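Long-range contacts in metallo-carboxypeptidase (Pseudomonas aeruginosa, PDB 4A39), which belongs to the M14 family of zinc-dependent carboxypeptidases and probably trims residues from the carboxyl end of peptides or proteins: residues A[301-306]-A[377-382]; A[312-317]-A[354-359]. One frame throughout, in Å; residues are numbered along the deposited sequence.

Contact 1 (A[301-306]-A[377-382])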
loop_
_atom_site.group_PDB
_atom_site.type_symbol
_atom_site.label_atom_id
_atom_site.label_comp_id
_atom_site.label_asym_id
_atom_site.label_seq_id
_atom_site.Cartn_x
_atom_site.Cartn_y
_atom_site.Cartn_z
ATOM N N GLN A 301 -11.002 19.242 -2.046
ATOM C CA GLN A 301 -12.441 19.020 -2.189
ATOM C C GLN A 301 -12.717 18.498 -3.600
ATOM O O GLN A 301 -13.451 17.522 -3.782
ATOM C CB GLN A 301 -13.197 20.336 -1.958
ATOM C CG GLN A 301 -14.615 20.203 -1.416
ATOM C CD GLN A 301 -15.557 19.483 -2.350
ATOM O OE1 GLN A 301 -15.711 19.862 -3.510
ATOM N NE2 GLN A 301 -16.210 18.443 -1.844
ATOM N N ARG A 302 -12.119 19.150 -4.595
ATOM C CA ARG A 302 -12.283 18.756 -5.994
ATOM C C ARG A 302 -11.860 17.305 -6.243
ATOM O O ARG A 302 -12.578 16.538 -6.889
ATOM C CB ARG A 302 -11.462 19.684 -6.893
ATOM C CG ARG A 302 -12.009 21.099 -7.008
ATOM C CD ARG A 302 -13.188 21.149 -7.961
ATOM N NE ARG A 302 -12.805 20.776 -9.319
ATOM C CZ ARG A 302 -13.429 19.852 -10.044
ATOM N NH1 ARG A 302 -14.475 19.201 -9.541
ATOM N NH2 ARG A 302 -13.012 19.576 -11.273
ATOM N N PHE A 303 -10.689 16.940 -5.728
ATOM C CA PHE A 303 -10.148 15.594 -5.889
ATOM C C PHE A 303 -11.058 14.528 -5.279
ATOM O O PHE A 303 -11.364 13.516 -5.918
ATOM C CB PHE A 303 -8.761 15.509 -5.239
ATOM C CG PHE A 303 -8.084 14.179 -5.416
ATOM C CD1 PHE A 303 -8.332 13.132 -4.529
ATOM C CD2 PHE A 303 -7.200 13.966 -6.469
ATOM C CE1 PHE A 303 -7.715 11.897 -4.685
ATOM C CE2 PHE A 303 -6.574 12.733 -6.635
ATOM C CZ PHE A 303 -6.834 11.694 -5.738
ATOM N N ARG A 304 -11.480 14.751 -4.039
ATOM C CA ARG A 304 -12.341 13.794 -3.354
ATOM C C ARG A 304 -13.684 13.605 -4.055
ATOM O O ARG A 304 -14.169 12.484 -4.191
ATOM C CB ARG A 304 -12.584 14.234 -1.905
ATOM C CG ARG A 304 -11.417 13.986 -0.962
ATOM C CD ARG A 304 -11.775 14.401 0.459
ATOM N NE ARG A 304 -10.744 14.046 1.429
ATOM C CZ ARG A 304 -10.126 14.923 2.215
ATOM N NH1 ARG A 304 -10.429 16.214 2.142
ATOM N NH2 ARG A 304 -9.202 14.509 3.072
ATOM N N GLU A 305 -14.262 14.714 -4.512
ATOM C CA GLU A 305 -15.559 14.687 -5.194
ATOM C C GLU A 305 -15.492 13.954 -6.528
ATOM O O GLU A 305 -16.350 13.120 -6.839
ATOM C CB GLU A 305 -16.062 16.118 -5.411
ATOM C CG GLU A 305 -17.557 16.211 -5.688
ATOM C CD GLU A 305 -18.075 17.638 -5.633
ATOM O OE1 GLU A 305 -17.331 18.529 -5.169
ATOM O OE2 GLU A 305 -19.234 17.862 -6.050
ATOM N N GLU A 306 -14.475 14.261 -7.325
ATOM C CA GLU A 306 -14.321 13.625 -8.624
ATOM C C GLU A 306 -13.959 12.146 -8.497
ATOM O O GLU A 306 -14.400 11.327 -9.301
ATOM C CB GLU A 306 -13.265 14.356 -9.459
ATOM C CG GLU A 306 -13.655 15.783 -9.850
ATOM C CD GLU A 306 -14.778 15.854 -10.877
ATOM O OE1 GLU A 306 -15.300 14.799 -11.302
ATOM O OE2 GLU A 306 -15.141 16.983 -11.268
ATOM N N LEU A 377 -6.247 7.904 -11.898
ATOM C CA LEU A 377 -5.710 8.504 -13.113
ATOM C C LEU A 377 -6.806 9.301 -13.810
ATOM O O LEU A 377 -6.552 10.386 -14.328
ATOM C CB LEU A 377 -5.150 7.432 -14.054
ATOM C CG LEU A 377 -3.772 6.879 -13.673
ATOM C CD1 LEU A 377 -3.364 5.778 -14.639
ATOM C CD2 LEU A 377 -2.753 8.009 -13.699
ATOM N N SER A 378 -8.024 8.763 -13.813
ATOM C CA SER A 378 -9.149 9.458 -14.434
ATOM C C SER A 378 -9.398 10.776 -13.710
ATOM O O SER A 378 -9.684 11.797 -14.338
ATOM C CB SER A 378 -10.418 8.603 -14.380
ATOM O OG SER A 378 -10.346 7.516 -15.286
ATOM N N THR A 379 -9.288 10.747 -12.384
ATOM C CA THR A 379 -9.501 11.936 -11.569
ATOM C C THR A 379 -8.445 12.999 -11.864
ATOM O O THR A 379 -8.763 14.184 -11.985
ATOM C CB THR A 379 -9.484 11.581 -10.064
ATOM O OG1 THR A 379 -10.564 10.678 -9.784
ATOM C CG2 THR A 379 -9.641 12.836 -9.206
ATOM N N LEU A 380 -7.192 12.576 -11.990
ATOM C CA LEU A 380 -6.114 13.516 -12.279
ATOM C C LEU A 380 -6.285 14.154 -13.654
ATOM O O LEU A 380 -5.901 15.308 -13.863
ATOM C CB LEU A 380 -4.752 12.818 -12.203
ATOM C CG LEU A 380 -4.342 12.264 -10.834
ATOM C CD1 LEU A 380 -2.968 11.622 -10.942
ATOM C CD2 LEU A 380 -4.333 13.379 -9.796
ATOM N N ALA A 381 -6.858 13.402 -14.590
ATOM C CA ALA A 381 -7.076 13.907 -15.942
ATOM C C ALA A 381 -8.060 15.074 -15.927
ATOM O O ALA A 381 -7.905 16.039 -16.679
ATOM C CB ALA A 381 -7.601 12.792 -16.837
ATOM N N VAL A 382 -9.071 14.982 -15.067
ATOM C CA VAL A 382 -10.082 16.030 -14.949
ATOM C C VAL A 382 -9.559 17.283 -14.251
ATOM O O VAL A 382 -9.921 18.403 -14.614
ATOM C CB VAL A 382 -11.315 15.531 -14.158
ATOM C CG1 VAL A 382 -12.315 16.670 -13.969
ATOM C CG2 VAL A 382 -11.964 14.371 -14.888
#

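Contact 2 (A[312-317]-A[354-359])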
loop_
_atom_site.group_PDB
_atom_site.type_symbol
_atom_site.label_atom_id
_atom_site.label_comp_id
_atom_site.label_asym_id
_atom_site.label_seq_id
_atom_site.Cartn_x
_atom_site.Cartn_y
_atom_site.Cartn_z
ATOM N N GLU A 312 -14.116 3.360 -6.097
ATOM C CA GLU A 312 -14.535 2.898 -4.784
ATOM C C GLU A 312 -13.761 3.788 -3.828
ATOM O O GLU A 312 -12.633 3.486 -3.440
ATOM C CB GLU A 312 -14.165 1.429 -4.595
ATOM C CG GLU A 312 -14.725 0.529 -5.687
ATOM C CD GLU A 312 -14.766 -0.926 -5.275
ATOM O OE1 GLU A 312 -15.731 -1.321 -4.581
ATOM O OE2 GLU A 312 -13.833 -1.673 -5.635
ATOM N N PHE A 313 -14.389 4.900 -3.466
ATOM C CA PHE A 313 -13.771 5.903 -2.610
ATOM C C PHE A 313 -14.873 6.700 -1.913
ATOM O O PHE A 313 -15.907 6.985 -2.512
ATOM C CB PHE A 313 -12.934 6.836 -3.494
ATOM C CG PHE A 313 -12.240 7.939 -2.746
ATOM C CD1 PHE A 313 -11.004 7.722 -2.152
ATOM C CD2 PHE A 313 -12.836 9.192 -2.623
ATOM C CE1 PHE A 313 -10.362 8.737 -1.434
ATOM C CE2 PHE A 313 -12.206 10.211 -1.911
ATOM C CZ PHE A 313 -10.967 9.983 -1.315
ATOM N N GLN A 314 -14.656 7.055 -0.652
ATOM C CA GLN A 314 -15.655 7.829 0.074
ATOM C C GLN A 314 -15.018 8.898 0.955
ATOM O O GLN A 314 -13.795 8.951 1.088
ATOM C CB GLN A 314 -16.567 6.891 0.879
ATOM C CG GLN A 314 -15.860 5.977 1.852
ATOM C CD GLN A 314 -15.520 6.670 3.147
ATOM O OE1 GLN A 314 -16.404 6.997 3.940
ATOM N NE2 GLN A 314 -14.238 6.905 3.370
ATOM N N ILE A 315 -15.846 9.749 1.554
ATOM C CA ILE A 315 -15.339 10.845 2.371
ATOM C C ILE A 315 -15.690 10.819 3.862
ATOM O O ILE A 315 -14.913 11.289 4.694
ATOM C CB ILE A 315 -15.832 12.191 1.804
ATOM C CG1 ILE A 315 -15.434 12.303 0.331
ATOM C CG2 ILE A 315 -15.248 13.353 2.610
ATOM C CD1 ILE A 315 -16.105 13.444 -0.400
ATOM N N ARG A 316 -16.845 10.263 4.206
ATOM C CA ARG A 316 -17.249 10.263 5.610
ATOM C C ARG A 316 -16.310 9.587 6.587
ATOM O O ARG A 316 -16.060 10.102 7.678
ATOM C CB ARG A 316 -18.633 9.667 5.777
ATOM C CG ARG A 316 -19.084 9.741 7.217
ATOM C CD ARG A 316 -20.506 9.329 7.310
ATOM N NE ARG A 316 -21.003 9.356 8.679
ATOM C CZ ARG A 316 -20.822 8.389 9.571
ATOM N NH1 ARG A 316 -20.142 7.304 9.250
ATOM N NH2 ARG A 316 -21.362 8.486 10.777
ATOM N N HIS A 317 -15.812 8.416 6.224
ATOM C CA HIS A 317 -14.899 7.701 7.094
ATOM C C HIS A 317 -13.443 7.999 6.752
ATOM O O HIS A 317 -13.084 8.167 5.585
ATOM C CB HIS A 317 -15.147 6.197 7.015
ATOM C CG HIS A 317 -16.391 5.755 7.716
ATOM N ND1 HIS A 317 -17.628 5.741 7.109
ATOM C CD2 HIS A 317 -16.586 5.316 8.980
ATOM C CE1 HIS A 317 -18.531 5.307 7.971
ATOM N NE2 HIS A 317 -17.925 5.043 9.113
ATOM N N HIS A 354 -14.266 -2.670 1.622
ATOM C CA HIS A 354 -14.698 -1.291 1.423
ATOM C C HIS A 354 -16.194 -1.505 1.619
ATOM O O HIS A 354 -16.909 -1.836 0.676
ATOM C CB HIS A 354 -14.396 -0.830 -0.006
ATOM C CG HIS A 354 -14.841 0.571 -0.301
ATOM N ND1 HIS A 354 -15.753 0.867 -1.293
ATOM C CD2 HIS A 354 -14.487 1.756 0.249
ATOM C CE1 HIS A 354 -15.939 2.174 -1.343
ATOM N NE2 HIS A 354 -15.183 2.736 -0.416
ATOM N N ASP A 355 -16.649 -1.343 2.855
ATOM C CA ASP A 355 -18.045 -1.591 3.202
ATOM C C ASP A 355 -19.124 -0.893 2.389
ATOM O O ASP A 355 -20.269 -1.339 2.375
ATOM C CB ASP A 355 -18.259 -1.341 4.695
ATOM C CG ASP A 355 -17.711 -2.471 5.550
ATOM O OD1 ASP A 355 -17.170 -3.440 4.972
ATOM O OD2 ASP A 355 -17.824 -2.400 6.792
ATOM N N ASP A 356 -18.778 0.190 1.703
ATOM C CA ASP A 356 -19.768 0.877 0.886
ATOM C C ASP A 356 -20.227 -0.040 -0.250
ATOM O O ASP A 356 -21.390 0.001 -0.658
ATOM C CB ASP A 356 -19.180 2.166 0.317
ATOM C CG ASP A 356 -18.593 3.058 1.392
ATOM O OD1 ASP A 356 -17.547 2.691 1.958
ATOM O OD2 ASP A 356 -19.185 4.120 1.675
ATOM N N ASN A 357 -19.304 -0.858 -0.757
ATOM C CA ASN A 357 -19.583 -1.822 -1.826
ATOM C C ASN A 357 -19.088 -3.184 -1.344
ATOM O O ASN A 357 -18.006 -3.636 -1.732
ATOM C CB ASN A 357 -18.838 -1.459 -3.113
ATOM C CG ASN A 357 -19.105 -0.043 -3.568
ATOM O OD1 ASN A 357 -20.212 0.473 -3.415
ATOM N ND2 ASN A 357 -18.090 0.594 -4.148
ATOM N N PRO A 358 -19.877 -3.859 -0.497
ATOM C CA PRO A 358 -19.512 -5.170 0.048
ATOM C C PRO A 358 -19.266 -6.277 -0.975
ATOM O O PRO A 358 -20.073 -6.500 -1.879
ATOM C CB PRO A 358 -20.689 -5.506 0.970
ATOM C CG PRO A 358 -21.243 -4.162 1.342
ATOM C CD PRO A 358 -21.170 -3.411 0.045
ATOM N N GLU A 359 -18.135 -6.958 -0.815
ATOM C CA GLU A 359 -17.741 -8.087 -1.654
ATOM C C GLU A 359 -16.988 -9.014 -0.690
ATOM O O GLU A 359 -15.788 -9.247 -0.834
ATOM C CB GLU A 359 -16.847 -7.610 -2.812
ATOM C CG GLU A 359 -17.624 -6.787 -3.849
ATOM C CD GLU A 359 -16.772 -6.232 -4.983
ATOM O OE1 GLU A 359 -15.711 -6.816 -5.310
ATOM O OE2 GLU A 359 -17.185 -5.209 -5.571
#

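Contact 1 (A[301-306]-A[377-382])
The two helical segments 301-306 and 377-382 cross obliquely in a mainly antiparallel sense, their N-to-C directions 133° apart, and their axes come within 9.6 Å of each other. The backbones are nearest at Glu306 and Thr379, whose CA atoms lie 5.9 Å apart. Thr379 points at the other helix and brings its methyl across: CG2, anti to the backbone N, sits over one face of the Phe303 ring, 4.2 Å from the centroid, a CH-pi contact. The same methyl also lies against Glu306 CB. OG1 of Thr379 is bonded back into its own helix, to the carbonyl of Asp375. Phe303, with CG anti to its backbone N (chi1 -177°), swings its ring toward helix 366-383, where Leu380 CD2 meets the ring edge in plane, 3.9 Å from CE2.

Nearer the surface, Arg302, bent at chi2 and chi3, curls along its own helix to Glu306, one turn on, and its NH1 donates a 2.9 Å bond to Glu306 OE2, in the guanidinium plane and on the anti lone pair. Val382 CG1 packs against this salt bridge, 3.9 Å from OE2. Further ion pairs, Glu306 OE1 with Arg310 and Arg302 NE with Glu386, extend the charged patch. Through Phe303, which meets Phe345 of strand 343-350, helix 294-308 packs on the mixed sheet of the zinc carboxypeptidase fold, with helix 366-383 beside it.

Contact 2 (A[312-317]-A[354-359])
Glu312 OE1 is gripped twice: by a hydrogen bond from Asn357 ND2 at 3.1 Å, and by a salt bridge from Arg368. The amide bond is nearly straight at 163°, reaches the anti lone pair, and keeps carboxylate and amide almost coplanar. Arg371 holds OE2, so both oxygens of this buried carboxylate have a cationic partner; that should favour its ionised form, even with Glu359 OE2 only 4.3 Å from OE1.

Asn357 closes a type I beta turn beginning at His354, both in a loop of the zinc carboxypeptidase fold between strand 343-350 and helix 366-383. The His354 side chain, with CG anti to the backbone N, lies between the two loops. Glu312 O lies over one ring face and Asp356 OD1 over the opposite one, 3.3 Å above the plane, both displaced toward the rim. Glu312 CB lies 3.7 Å from ND1, and that nitrogen is buried without a polar partner. Asp356 OD1 is also hydrogen-bonded to His280 and touches Gln314 CG.

Gln314 takes the crowded first torsion (chi1 56°), its chain bending back beside its own backbone. There the amide makes two bonds to His317: OE1 receives the backbone N on an in-plane lone pair, while NE2, also bonded to Val281 O, reaches His317 O from above the carbonyl plane, 2.8 Å away.

Both contacts involve helices 294-308 and 366-383, contact 1 directly and contact 2 through the loop after the first and the loop before the second. Contact 1 is largely apolar, bordered by ion pairs: Phe303, Thr379 and Leu380 are buried, Arg302, Glu306 and Val382 partly exposed. Contact 2 relies on a single hydrogen bond and packing round a histidine ring, with Arg368 and Arg371 of helix 366-383 serving its carboxylate; Glu312, Gln314 and His354 are buried, Asp356 at the surface. Contact 2 is nested in the chain between the segments of contact 1. They meet at Arg304, whose carbonyl O is 3.8 Å from Phe313 CE2, a packing contact.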